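Local atomic coordinates of beta-phosphoglucomutase (Clostridium difficile, PDB entry 4GIB), a protein that probably interconverts beta-D-glucose 1-phosphate and beta-D-glucose 6-phosphate as a magnesium-dependent phosphomutase of the HAD-like superfamily. Residues G214-L219 against N223-S228. Residues are numbered along the deposited sequence; the frame is centred on the assembly and turned at random.
Sequences GNYENL and NLVVDS. With NA (sodium ion), chain C.
The ring of Tyr216 meets Val225 obliquely: Tyr216 CD1 lies 4.2 Å from Val225 CB, and the two side chains cross at about a right angle. This is the outer border of the Rossmann-like core of the HAD fold, where the loop leaving strand 209-213 folds back beside the outermost strand, 224-226, of the parallel sheet. Tyr216 reaches the strand because its CG stands anti to the backbone N (chi1 173°).

Val225 suits the spot because its branched side chain spreads two methyls under the turn. CG1 packs 4.1 Å from Tyr216 CA, while CG2 approaches the backbone carbonyl of Leu219, 3.3 Å from its O, and also touches Leu219 CB. Leu219 is buried, its side chain against Ile200 of helix 197-205 and about 6 Å from those of Glu194 and Asp195, which bind a sodium ion here and are predicted magnesium ligands.

Just before the strand begins, Asn223 turns from the loop and gives OD1 to a second sodium ion at 2.5 Å; Asn204, the carbonyl of Met208 and two waters complete the site. An amide oxygen suits this role: it is uncharged but partly negative, offers lone pairs to the cation and can also accept the hydrogen bond from Ser210 N.

Where the loop begins, Gly214 adopts backbone angles (phi 139°, psi -145°) that would press a side chain against the preceding carbonyl. Its N-H makes a nearly straight hydrogen bond to Val226 O, 3.0 Å from Gly214 N.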
loop_
_atom_site.group_PDB
_atom_site.type_symbol
_atom_site.label_atom_id
_atom_site.label_comp_id
_atom_site.label_asym_id
_atom_site.label_seq_id
_atom_site.Cartn_x
_atom_site.Cartn_y
_atom_site.Cartn_z
ATOM N N GLY A 214 -1.631 12.854 -2.509
ATOM C CA GLY A 214 -2.323 13.444 -1.378
ATOM C C GLY A 214 -1.695 14.753 -0.940
ATOM O O GLY A 214 -1.207 15.524 -1.766
ATOM N N ASN A 215 -1.722 14.986 0.370
ATOM C CA ASN A 215 -1.172 16.181 0.996
ATOM C C ASN A 215 0.317 16.329 0.715
ATOM O O ASN A 215 1.093 15.384 0.901
ATOM C CB ASN A 215 -1.395 16.108 2.514
ATOM C CG ASN A 215 -0.728 17.249 3.263
ATOM O OD1 ASN A 215 -0.568 18.351 2.732
ATOM N ND2 ASN A 215 -0.347 16.993 4.511
ATOM N N TYR A 216 0.719 17.525 0.295
ATOM C CA TYR A 216 2.110 17.760 -0.026
ATOM C C TYR A 216 3.014 17.751 1.190
ATOM O O TYR A 216 4.116 17.212 1.138
ATOM C CB TYR A 216 2.301 19.085 -0.751
ATOM C CG TYR A 216 3.760 19.407 -0.936
ATOM C CD1 TYR A 216 4.447 18.958 -2.050
ATOM C CD2 TYR A 216 4.464 20.132 0.021
ATOM C CE1 TYR A 216 5.784 19.230 -2.224
ATOM C CE2 TYR A 216 5.808 20.407 -0.142
ATOM C CZ TYR A 216 6.465 19.952 -1.272
ATOM O OH TYR A 216 7.804 20.210 -1.466
ATOM N N GLU A 217 2.553 18.357 2.276
ATOM C CA GLU A 217 3.370 18.466 3.473
ATOM C C GLU A 217 3.687 17.101 4.070
ATOM O O GLU A 217 4.797 16.875 4.545
ATOM C CB GLU A 217 2.698 19.361 4.513
ATOM C CG GLU A 217 3.647 19.819 5.630
ATOM C CD GLU A 217 4.812 20.666 5.104
ATOM O OE1 GLU A 217 4.575 21.581 4.281
ATOM O OE2 GLU A 217 5.962 20.421 5.531
ATOM N N ASN A 218 2.726 16.186 4.027
ATOM C CA ASN A 218 2.922 14.865 4.585
ATOM C C ASN A 218 3.721 13.977 3.641
ATOM O O ASN A 218 4.338 13.005 4.079
ATOM C CB ASN A 218 1.586 14.188 4.862
ATOM C CG ASN A 218 1.734 12.953 5.746
ATOM O OD1 ASN A 218 1.619 11.819 5.279
ATOM N ND2 ASN A 218 2.039 13.176 7.022
ATOM N N LEU A 219 3.703 14.305 2.350
ATOM C CA LEU A 219 4.410 13.503 1.357
ATOM C C LEU A 219 5.632 14.237 0.773
ATOM O O LEU A 219 6.079 13.923 -0.325
ATOM C CB LEU A 219 3.436 13.082 0.248
ATOM C CG LEU A 219 2.174 12.346 0.731
ATOM C CD1 LEU A 219 1.179 12.188 -0.412
ATOM C CD2 LEU A 219 2.503 10.980 1.379
ATOM N N ASN A 223 9.557 12.058 -4.705
ATOM C CA ASN A 223 10.264 12.664 -5.822
ATOM C C ASN A 223 9.278 13.478 -6.634
ATOM O O ASN A 223 9.646 14.473 -7.272
ATOM C CB ASN A 223 10.920 11.580 -6.661
ATOM C CG ASN A 223 11.963 10.808 -5.882
ATOM O OD1 ASN A 223 12.003 9.573 -5.916
ATOM N ND2 ASN A 223 12.803 11.528 -5.153
ATOM N N LEU A 224 8.014 13.055 -6.565
ATOM C CA LEU A 224 6.904 13.725 -7.211
ATOM C C LEU A 224 5.637 13.549 -6.361
ATOM O O LEU A 224 5.346 12.459 -5.834
ATOM C CB LEU A 224 6.667 13.170 -8.618
ATOM C CG LEU A 224 5.412 13.703 -9.326
ATOM C CD1 LEU A 224 5.517 15.227 -9.563
ATOM C CD2 LEU A 224 5.165 12.952 -10.646
ATOM N N VAL A 225 4.891 14.635 -6.222
ATOM C CA VAL A 225 3.664 14.605 -5.463
ATOM C C VAL A 225 2.536 15.150 -6.301
ATOM O O VAL A 225 2.662 16.230 -6.890
ATOM C CB VAL A 225 3.784 15.448 -4.177
ATOM C CG1 VAL A 225 2.441 15.574 -3.497
ATOM C CG2 VAL A 225 4.827 14.826 -3.229
ATOM N N VAL A 226 1.448 14.391 -6.393
ATOM C CA VAL A 226 0.259 14.886 -7.077
ATOM C C VAL A 226 -0.887 14.901 -6.067
ATOM O O VAL A 226 -0.835 14.196 -5.055
ATOM C CB VAL A 226 -0.105 14.087 -8.357
ATOM C CG1 VAL A 226 0.978 14.245 -9.397
ATOM C CG2 VAL A 226 -0.351 12.615 -8.054
ATOM N N ASP A 227 -1.905 15.716 -6.358
ATOM C CA ASP A 227 -3.064 15.918 -5.492
ATOM C C ASP A 227 -3.944 14.696 -5.309
ATOM O O ASP A 227 -4.352 14.395 -4.190
ATOM C CB ASP A 227 -3.951 17.053 -6.053
ATOM C CG ASP A 227 -3.272 18.410 -6.003
ATOM O OD1 ASP A 227 -2.244 18.530 -5.310
ATOM O OD2 ASP A 227 -3.769 19.367 -6.645
ATOM N N SER A 228 -4.266 14.029 -6.416
ATOM C CA SER A 228 -5.139 12.878 -6.397
ATOM C C SER A 228 -4.802 11.925 -7.536
ATOM O O SER A 228 -4.016 12.269 -8.438
ATOM C CB SER A 228 -6.600 13.317 -6.520
ATOM O OG SER A 228 -6.864 13.875 -7.788
HETATM NA NA NA C . 13.701 8.089 -4.880
HETATM O O HOH W 1 15.006 9.506 -3.576
HETATM O O HOH W 2 15.438 6.935 -3.734
#